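Microcin B17-processing protein McbB (Escherichia coli str. K-12 substr. MG1655, PDB 6GRH) helps process the inactive microcin B17 precursor peptide McbA into the active antibiotic, and forms a complex with McbC and a second copy of itself. Local coordinates at residues B[140-145]-B[247-252]; B[199-204]-B[227-232]. All coordinates share one frame; numbering follows the deposited sequence. Where two conformers were deposited one is given.

Contact 1. Residues B[140-145]-B[247-252]. With EDO (1,2-ethanediol), chain J.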
ATOM      1  N   LEU B 140      18.167  11.086 -23.724  1.00 28.51           N
ATOM      2  CA  LEU B 140      17.397  10.030 -23.056  1.00 27.97           C
ATOM      3  C   LEU B 140      17.711   8.691 -23.728  1.00 28.22           C
ATOM      4  O   LEU B 140      17.529   8.529 -24.936  1.00 29.41           O
ATOM      5  CB  LEU B 140      15.906  10.312 -23.118  1.00 27.52           C
ATOM      6  CG  LEU B 140      14.919   9.305 -22.498  1.00 27.50           C
ATOM      7  CD1 LEU B 140      15.124   9.187 -21.001  1.00 27.88           C
ATOM      8  CD2 LEU B 140      13.500   9.718 -22.809  1.00 27.41           C
ATOM      9  N   ILE B 141      18.210   7.738 -22.959  1.00 26.99           N
ATOM     10  CA  ILE B 141      18.512   6.418 -23.469  1.00 26.79           C
ATOM     11  C   ILE B 141      17.401   5.455 -23.060  1.00 25.88           C
ATOM     12  O   ILE B 141      17.217   5.181 -21.854  1.00 24.99           O
ATOM     13  CB  ILE B 141      19.883   5.912 -22.950  1.00 27.36           C
ATOM     14  CG1 ILE B 141      20.989   6.899 -23.326  1.00 28.50           C
ATOM     15  CG2 ILE B 141      20.152   4.504 -23.457  1.00 27.59           C
ATOM     16  CD1 ILE B 141      22.365   6.548 -22.795  1.00 29.46           C
ATOM     17  N   TRP B 142      16.676   4.937 -24.052  1.00 25.08           N
ATOM     18  CA  TRP B 142      15.683   3.909 -23.834  1.00 24.56           C
ATOM     19  C   TRP B 142      16.305   2.550 -24.121  1.00 24.86           C
ATOM     20  O   TRP B 142      16.683   2.273 -25.247  1.00 24.84           O
ATOM     21  CB  TRP B 142      14.451   4.119 -24.731  1.00 24.63           C
ATOM     22  CG  TRP B 142      13.288   3.268 -24.283  1.00 24.05           C
ATOM     23  CD1 TRP B 142      13.265   1.886 -24.202  1.00 24.25           C
ATOM     24  CD2 TRP B 142      12.019   3.710 -23.816  1.00 23.27           C
ATOM     25  NE1 TRP B 142      12.051   1.463 -23.743  1.00 23.88           N
ATOM     26  CE2 TRP B 142      11.277   2.551 -23.466  1.00 23.21           C
ATOM     27  CE3 TRP B 142      11.427   4.967 -23.661  1.00 23.12           C
ATOM     28  CZ2 TRP B 142       9.972   2.610 -22.966  1.00 22.68           C
ATOM     29  CZ3 TRP B 142      10.135   5.037 -23.158  1.00 22.77           C
ATOM     30  CH2 TRP B 142       9.422   3.856 -22.812  1.00 22.90           C
ATOM     31  N   LEU B 143      16.421   1.698 -23.091  1.00 24.54           N
ATOM     32  CA  LEU B 143      16.934   0.345 -23.263  1.00 25.10           C
ATOM     33  C   LEU B 143      15.784  -0.647 -23.208  1.00 24.56           C
ATOM     34  O   LEU B 143      15.151  -0.772 -22.174  1.00 23.72           O
ATOM     35  CB  LEU B 143      17.953   0.040 -22.186  1.00 25.71           C
ATOM     36  CG  LEU B 143      18.525  -1.370 -22.073  1.00 26.76           C
ATOM     37  CD1 LEU B 143      19.236  -1.821 -23.345  1.00 27.78           C
ATOM     38  CD2 LEU B 143      19.476  -1.409 -20.871  1.00 27.70           C
ATOM     39  N   HIS B 144      15.525  -1.350 -24.309  1.00 25.07           N
ATOM     40  CA  HIS B 144      14.414  -2.282 -24.386  1.00 25.00           C
ATOM     41  C   HIS B 144      14.985  -3.676 -24.606  1.00 26.13           C
ATOM     42  O   HIS B 144      15.672  -3.908 -25.597  1.00 26.81           O
ATOM     43  CB  HIS B 144      13.449  -1.902 -25.504  1.00 24.88           C
ATOM     44  CG  HIS B 144      12.371  -2.908 -25.731  1.00 24.64           C
ATOM     45  ND1 HIS B 144      11.333  -3.083 -24.847  1.00 24.61           N
ATOM     46  CD2 HIS B 144      12.209  -3.838 -26.694  1.00 25.40           C
ATOM     47  CE1 HIS B 144      10.555  -4.059 -25.283  1.00 25.07           C
ATOM     48  NE2 HIS B 144      11.044  -4.511 -26.421  1.00 25.46           N
ATOM     49  N   LEU B 145      14.657  -4.603 -23.697  1.00 26.40           N
ATOM     50  CA  LEU B 145      15.128  -5.987 -23.759  1.00 28.47           C
ATOM     51  C   LEU B 145      13.988  -7.010 -23.773  1.00 29.54           C
ATOM     52  O   LEU B 145      13.171  -7.036 -22.841  1.00 28.57           O
ATOM     53  CB  LEU B 145      16.025  -6.275 -22.557  1.00 29.19           C
ATOM     54  CG  LEU B 145      17.296  -5.428 -22.479  1.00 30.24           C
ATOM     55  CD1 LEU B 145      18.068  -5.724 -21.204  1.00 30.85           C
ATOM     56  CD2 LEU B 145      18.171  -5.675 -23.697  1.00 31.32           C
ATOM     57  N   LYS B 247       6.088   4.257 -27.503  1.00 23.54           N
ATOM     58  CA  LYS B 247       5.823   5.487 -28.224  1.00 24.09           C
ATOM     59  C   LYS B 247       5.136   6.538 -27.359  1.00 23.59           C
ATOM     60  O   LYS B 247       5.590   7.692 -27.281  1.00 22.71           O
ATOM     61  CB  LYS B 247       4.993   5.214 -29.478  1.00 25.26           C
ATOM     62  CG  LYS B 247       4.941   6.448 -30.366  1.00 26.89           C
ATOM     63  CD  LYS B 247       3.914   6.326 -31.467  1.00 28.51           C
ATOM     64  CE  LYS B 247       2.550   6.747 -30.962  1.00 27.98           C
ATOM     65  NZ  LYS B 247       1.651   6.728 -32.120  1.00 28.55           N
ATOM     66  N   ARG B 248       4.055   6.130 -26.681  1.00 22.98           N
ATOM     67  CA  ARG B 248       3.324   7.071 -25.864  1.00 23.06           C
ATOM     68  C   ARG B 248       4.112   7.578 -24.682  1.00 22.81           C
ATOM     69  O   ARG B 248       4.004   8.744 -24.338  1.00 22.40           O
ATOM     70  CB  ARG B 248       1.994   6.521 -25.389  1.00 23.03           C
ATOM     71  CG  ARG B 248       1.008   6.361 -26.510  1.00 23.90           C
ATOM     72  CD  ARG B 248       0.731   7.680 -27.241  1.00 24.28           C
ATOM     73  NE  ARG B 248      -0.521   7.566 -27.963  1.00 24.93           N
ATOM     74  CZ  ARG B 248      -0.889   8.294 -29.003  1.00 26.09           C
ATOM     75  NH1 ARG B 248      -0.113   9.256 -29.502  1.00 26.74           N
ATOM     76  NH2 ARG B 248      -2.085   8.070 -29.532  1.00 27.08           N
ATOM     77  N   ARG B 249       4.938   6.722 -24.105  1.00 23.21           N
ATOM     78  CA  ARG B 249       5.787   7.157 -23.029  1.00 23.67           C
ATOM     79  C   ARG B 249       6.843   8.166 -23.489  1.00 23.42           C
ATOM     80  O   ARG B 249       7.059   9.192 -22.843  1.00 23.28           O
ATOM     81  CB  ARG B 249       6.371   5.931 -22.286  1.00 24.76           C
ATOM     82  CG  ARG B 249       7.153   6.307 -21.053  1.00 25.21           C
ATOM     83  CD  ARG B 249       6.220   6.765 -19.951  1.00 25.97           C
ATOM     84  NE  ARG B 249       6.982   7.146 -18.777  1.00 26.65           N
ATOM     85  CZ  ARG B 249       6.907   8.296 -18.116  1.00 27.29           C
ATOM     86  NH1 ARG B 249       6.029   9.258 -18.445  1.00 28.23           N
ATOM     87  NH2 ARG B 249       7.708   8.474 -17.066  1.00 27.53           N
ATOM     88  N   LEU B 250       7.503   7.892 -24.593  1.00 24.42           N
ATOM     89  CA  LEU B 250       8.442   8.848 -25.168  1.00 25.77           C
ATOM     90  C   LEU B 250       7.766  10.148 -25.526  1.00 25.53           C
ATOM     91  O   LEU B 250       8.329  11.238 -25.327  1.00 25.36           O
ATOM     92  CB  LEU B 250       9.134   8.277 -26.417  1.00 27.36           C
ATOM     93  CG  LEU B 250      10.390   7.434 -26.228  1.00 28.68           C
ATOM     94  CD1 LEU B 250      10.796   6.842 -27.564  1.00 29.12           C
ATOM     95  CD2 LEU B 250      11.530   8.226 -25.592  1.00 28.77           C
ATOM     96  N   GLN B 251       6.558  10.029 -26.084  1.00 25.79           N
ATOM     97  CA  GLN B 251       5.756  11.193 -26.430  1.00 26.08           C
ATOM     98  C   GLN B 251       5.452  12.054 -25.208  1.00 25.96           C
ATOM     99  O   GLN B 251       5.648  13.278 -25.267  1.00 25.25           O
ATOM    100  CB  GLN B 251       4.505  10.771 -27.172  1.00 26.77           C
ATOM    101  CG  GLN B 251       3.644  11.927 -27.637  1.00 27.64           C
ATOM    102  CD  GLN B 251       2.544  11.498 -28.583  1.00 28.82           C
ATOM    103  OE1 GLN B 251       2.377  10.309 -28.880  1.00 30.23           O
ATOM    104  NE2 GLN B 251       1.852  12.473 -29.139  1.00 28.60           N
ATOM    105  N   GLU B 252       5.059  11.422 -24.087  1.00 26.71           N
ATOM    106  CA  GLU B 252       4.811  12.145 -22.851  1.00 27.74           C
ATOM    107  C   GLU B 252       6.012  12.945 -22.400  1.00 26.56           C
ATOM    108  O   GLU B 252       5.871  14.081 -21.951  1.00 26.25           O
ATOM    109  CB  GLU B 252       4.469  11.204 -21.683  1.00 29.94           C
ATOM    110  CG  GLU B 252       3.104  10.601 -21.732  1.00 32.37           C
ATOM    111  CD  GLU B 252       2.915   9.451 -20.723  1.00 34.64           C
ATOM    112  OE1 GLU B 252       3.764   9.254 -19.824  1.00 32.78           O
ATOM    113  OE2 GLU B 252       1.892   8.742 -20.858  1.00 38.32           O
TER
HETATM  114  C1  EDO J 405      -2.536   9.580 -32.609  0.50 38.61           C
HETATM  115  O1  EDO J 405      -2.662  10.387 -31.434  0.50 37.48           O
HETATM  116  C2  EDO J 405      -3.861   8.872 -32.834  0.50 38.23           C
HETATM  117  O2  EDO J 405      -3.710   7.787 -33.746  0.50 39.20           O
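Trp142 and Leu140, on one face of strand 139-144 of the mixed beta sheet, meet Leu250 and Arg249 of helix 236-254, which lies along that face. Strand and helix run nearly antiparallel, 166° between their directions, with short-segment axes 11.6 Å apart, a gap that large side chains must fill. The benzo part of the Trp142 indole does a large share of this, carried to the helix by a CG anti to the backbone N (chi1 -166°). Leu250 comes at it obliquely, CG lying 3.7 Å from CE3, while a methyl of the same leucine, CD2, meets Leu140 CD2 at 3.7 Å; a branched apolar side chain can thus serve two partners at once. At the outer rim of the indole, Arg249 presents its aliphatic beginning: CB lies at the ring edge, 3.7 Å from CH2. The arginine then bends at chi2 and turns its guanidinium off the indole, at 73° to its plane, where NH2 bonds to Phe266 O. Indole NE1 is satisfied by Ser171 OG. One turn along the helix, Arg249 NH1 forms a salt bridge with Glu252 OE1, 2.7 Å away and nearly in line with the C-O bond of that oxygen.

Contact 2. Residues B[199-204]-B[227-232]; sequences RWLSRE and MTLPAL. With SO4 (sulfate ion), chain G.
A small apolar contact at the protein surface joins the helix whose start carries the CxxC part of the zinc site to the irregular segment leading toward helix 236-254. Cys192, just before helix 193-204, and Cys195, in its first turn, bind zinc with Cys290 and Cys292, and the side chain of Met227 is about 11 Å from the metal. Leu201 carries the helix side: its fork divides between two partners, CD1 meeting Met227 SD at 3.7 Å and CD2 meeting Leu229 CD2 at 4.1 Å. Leu201 and Met227 reach toward each other tip to tip, whereas Leu229 comes at an oblique angle. Methionine suits the longer reach, because its unbranched chain runs extended beyond CG (chi2 157°) and puts the thioether at the leucine methyl. No hydrogen bond links the segments.

On another side of the helix, Arg199 and Arg203, one turn apart, grip a sulfate probably taken from the crystallisation liquor. Arg199 donates through NH1 to O3 and through NH2 to O4, the latter at 2.7 Å and almost straight (174°). Arg203 adds NE to O1 and NH2 to the same O4, 3.1 Å away, and the sulfur lies in both guanidinium planes. The anion probably offsets the charge of the two neighbouring arginines. Arg203 NH1 also forms a salt bridge with Glu282 of strand 279-282. Ile197, one turn before Leu201, touches both Met227 and Leu229, while Leu229 also packs on Tyr172 of strand 167-174 and Trp200 turns to strands 167-174 and 269-273.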
ATOM      1  N   ARG B 199      11.914  -3.996  -6.389  1.00 28.55           N
ATOM      2  CA  ARG B 199      10.530  -3.733  -5.970  1.00 29.43           C
ATOM      3  C   ARG B 199       9.566  -4.783  -6.565  1.00 29.64           C
ATOM      4  O   ARG B 199       8.737  -5.338  -5.820  1.00 30.72           O
ATOM      5  CB  ARG B 199      10.102  -2.314  -6.333  1.00 29.33           C
ATOM      6  CG  ARG B 199       8.716  -1.902  -5.849  1.00 30.33           C
ATOM      7  CD  ARG B 199       8.712  -1.610  -4.372  1.00 32.00           C
ATOM      8  NE  ARG B 199       7.391  -1.228  -3.882  1.00 33.80           N
ATOM      9  CZ  ARG B 199       6.439  -2.065  -3.447  1.00 34.72           C
ATOM     10  NH1 ARG B 199       6.587  -3.399  -3.449  1.00 34.42           N
ATOM     11  NH2 ARG B 199       5.297  -1.546  -3.017  1.00 35.88           N
ATOM     12  N   TRP B 200       9.688  -5.093  -7.853  1.00 28.27           N
ATOM     13  CA  TRP B 200       8.777  -6.062  -8.489  1.00 29.50           C
ATOM     14  C   TRP B 200       9.058  -7.501  -8.042  1.00 30.55           C
ATOM     15  O   TRP B 200       8.114  -8.273  -7.803  1.00 29.40           O
ATOM     16  CB  TRP B 200       8.802  -5.991 -10.021  1.00 29.77           C
ATOM     17  CG  TRP B 200       8.709  -4.600 -10.625  1.00 29.53           C
ATOM     18  CD1 TRP B 200       9.400  -4.153 -11.706  1.00 28.99           C
ATOM     19  CD2 TRP B 200       7.904  -3.495 -10.183  1.00 29.59           C
ATOM     20  NE1 TRP B 200       9.087  -2.856 -11.962  1.00 28.65           N
ATOM     21  CE2 TRP B 200       8.164  -2.424 -11.057  1.00 29.45           C
ATOM     22  CE3 TRP B 200       6.976  -3.311  -9.139  1.00 31.26           C
ATOM     23  CZ2 TRP B 200       7.546  -1.181 -10.931  1.00 29.92           C
ATOM     24  CZ3 TRP B 200       6.361  -2.065  -9.003  1.00 31.41           C
ATOM     25  CH2 TRP B 200       6.654  -1.016  -9.893  1.00 31.08           C
ATOM     26  N   LEU B 201      10.336  -7.870  -7.906  1.00 30.99           N
ATOM     27  CA  LEU B 201      10.672  -9.219  -7.427  1.00 33.43           C
ATOM     28  C   LEU B 201      10.166  -9.496  -5.994  1.00 34.96           C
ATOM     29  O   LEU B 201       9.679 -10.603  -5.725  1.00 37.61           O
ATOM     30  CB  LEU B 201      12.159  -9.526  -7.568  1.00 33.52           C
ATOM     31  CG  LEU B 201      12.633  -9.593  -9.023  1.00 33.36           C
ATOM     32  CD1 LEU B 201      14.133  -9.774  -9.057  1.00 34.08           C
ATOM     33  CD2 LEU B 201      11.974 -10.683  -9.837  1.00 34.27           C
ATOM     34  N   SER B 202      10.264  -8.490  -5.126  0.50 35.43           N
ATOM     35  CA  SER B 202       9.703  -8.523  -3.778  0.50 36.54           C
ATOM     36  C   SER B 202       8.188  -8.706  -3.778  0.50 36.90           C
ATOM     37  O   SER B 202       7.677  -9.589  -3.094  0.50 37.29           O
ATOM     38  CB  SER B 202      10.064  -7.236  -3.011  0.50 36.78           C
ATOM     39  OG  SER B 202       9.211  -6.137  -3.347  0.50 37.30           O
ATOM     40  N   ARG B 203       7.483  -7.872  -4.539  1.00 36.73           N
ATOM     41  CA  ARG B 203       6.012  -7.975  -4.672  1.00 38.07           C
ATOM     42  C   ARG B 203       5.569  -9.348  -5.193  1.00 39.84           C
ATOM     43  O   ARG B 203       4.517  -9.841  -4.776  1.00 40.27           O
ATOM     44  CB  ARG B 203       5.432  -6.858  -5.548  1.00 37.64           C
ATOM     45  CG  ARG B 203       3.953  -7.037  -5.937  1.00 38.75           C
ATOM     46  CD  ARG B 203       3.396  -5.823  -6.674  1.00 39.43           C
ATOM     47  NE  ARG B 203       3.362  -4.652  -5.788  1.00 40.36           N
ATOM     48  CZ  ARG B 203       3.379  -3.380  -6.183  1.00 42.02           C
ATOM     49  NH1 ARG B 203       3.433  -3.053  -7.475  1.00 42.73           N
ATOM     50  NH2 ARG B 203       3.357  -2.409  -5.268  1.00 43.67           N
ATOM     51  N   GLU B 204       6.351  -9.968  -6.080  1.00 41.52           N
ATOM     52  CA  GLU B 204       5.988 -11.307  -6.620  1.00 45.01           C
ATOM     53  C   GLU B 204       6.213 -12.485  -5.663  1.00 45.78           C
ATOM     54  O   GLU B 204       5.708 -13.593  -5.910  1.00 47.12           O
ATOM     55  CB  GLU B 204       6.717 -11.597  -7.933  1.00 46.34           C
ATOM     56  CG  GLU B 204       6.456 -10.568  -9.024  1.00 48.09           C
ATOM     57  CD  GLU B 204       5.143 -10.721  -9.768  1.00 50.30           C
ATOM     58  OE1 GLU B 204       4.263 -11.508  -9.358  1.00 53.16           O
ATOM     59  OE2 GLU B 204       5.011 -10.034 -10.797  1.00 53.40           O
ATOM     60  N   MET B 227      21.103 -11.696 -12.791  1.00 45.83           N
ATOM     61  CA  MET B 227      19.881 -12.445 -13.021  1.00 46.01           C
ATOM     62  C   MET B 227      19.252 -12.275 -14.386  1.00 43.10           C
ATOM     63  O   MET B 227      19.481 -11.292 -15.097  1.00 38.64           O
ATOM     64  CB  MET B 227      18.852 -12.041 -11.991  1.00 48.68           C
ATOM     65  CG  MET B 227      18.772 -10.544 -11.817  1.00 50.08           C
ATOM     66  SD  MET B 227      17.165 -10.235 -11.145  1.00 58.15           S
ATOM     67  CE  MET B 227      17.252  -8.450 -11.002  1.00 55.41           C
ATOM     68  N   THR B 228      18.433 -13.269 -14.696  1.00 42.22           N
ATOM     69  CA  THR B 228      17.508 -13.254 -15.801  1.00 41.90           C
ATOM     70  C   THR B 228      16.112 -13.227 -15.177  1.00 40.13           C
ATOM     71  O   THR B 228      15.982 -13.329 -13.950  1.00 40.53           O
ATOM     72  CB  THR B 228      17.690 -14.519 -16.646  1.00 43.54           C
ATOM     73  OG1 THR B 228      17.471 -15.656 -15.814  1.00 43.63           O
ATOM     74  CG2 THR B 228      19.115 -14.581 -17.226  1.00 44.72           C
ATOM     75  N   LEU B 229      15.079 -13.104 -16.003  1.00 38.50           N
ATOM     76  CA  LEU B 229      13.707 -12.975 -15.502  1.00 38.07           C
ATOM     77  C   LEU B 229      12.773 -13.904 -16.255  1.00 38.52           C
ATOM     78  O   LEU B 229      12.785 -13.891 -17.481  1.00 39.70           O
ATOM     79  CB  LEU B 229      13.203 -11.549 -15.692  1.00 37.14           C
ATOM     80  CG  LEU B 229      13.938 -10.430 -14.971  1.00 36.72           C
ATOM     81  CD1 LEU B 229      13.413  -9.071 -15.426  1.00 36.87           C
ATOM     82  CD2 LEU B 229      13.845 -10.582 -13.455  1.00 36.60           C
ATOM     83  N   PRO B 230      11.951 -14.695 -15.533  1.00 38.46           N
ATOM     84  CA  PRO B 230      10.939 -15.468 -16.232  1.00 38.72           C
ATOM     85  C   PRO B 230       9.833 -14.546 -16.834  1.00 36.90           C
ATOM     86  O   PRO B 230       9.505 -13.486 -16.266  1.00 33.83           O
ATOM     87  CB  PRO B 230      10.391 -16.408 -15.140  1.00 39.77           C
ATOM     88  CG  PRO B 230      10.576 -15.653 -13.880  1.00 39.84           C
ATOM     89  CD  PRO B 230      11.804 -14.791 -14.063  1.00 39.15           C
ATOM     90  N   ALA B 231       9.319 -14.942 -17.991  1.00 37.08           N
ATOM     91  CA  ALA B 231       8.267 -14.196 -18.684  1.00 37.39           C
ATOM     92  C   ALA B 231       7.576 -15.055 -19.704  1.00 38.26           C
ATOM     93  O   ALA B 231       8.135 -16.046 -20.147  1.00 38.23           O
ATOM     94  CB  ALA B 231       8.828 -12.967 -19.386  1.00 36.77           C
ATOM     95  N   LEU B 232       6.346 -14.692 -20.065  0.50 38.44           N
ATOM     96  CA  LEU B 232       5.606 -15.438 -21.079  0.50 39.82           C
ATOM     97  C   LEU B 232       6.214 -15.137 -22.440  0.50 39.21           C
ATOM     98  O   LEU B 232       6.770 -14.060 -22.657  0.50 37.31           O
ATOM     99  CB  LEU B 232       4.115 -15.084 -21.079  0.50 40.36           C
ATOM    100  CG  LEU B 232       3.191 -15.735 -20.037  0.50 41.23           C
ATOM    101  CD1 LEU B 232       1.749 -15.496 -20.451  0.50 42.00           C
ATOM    102  CD2 LEU B 232       3.434 -17.225 -19.857  0.50 42.76           C
TER
HETATM  103  S   SO4 G 402       3.457  -4.619  -2.049  1.00 49.91           S
HETATM  104  O1  SO4 G 402       2.397  -5.349  -2.781  1.00 54.24           O
HETATM  105  O2  SO4 G 402       3.386  -4.887  -0.594  1.00 53.37           O
HETATM  106  O3  SO4 G 402       4.769  -5.102  -2.535  1.00 53.25           O
HETATM  107  O4  SO4 G 402       3.265  -3.178  -2.289  1.00 51.27           O

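From the N terminus, the chain passes the antiparallel sheet before reaching strand 139-144, which supplies the first half of contact 1. It then runs through helix 150-160 and strands 167-174 and 177-180 into helix 193-204, the first half of contact 2. Helix 215-220 and a loop bring it to 227-232, closing contact 2 across a short loop of 22 residues. Helix 236-254 then closes contact 1, so contact 2 is nested within the larger loop. Contact 1 joins sheet to helix close to the centre of the folded chain; contact 2 lies at the surface, on the helix that begins at the zinc site. Their centres are 21 Å apart, and strand 167-174 touches side chains from both.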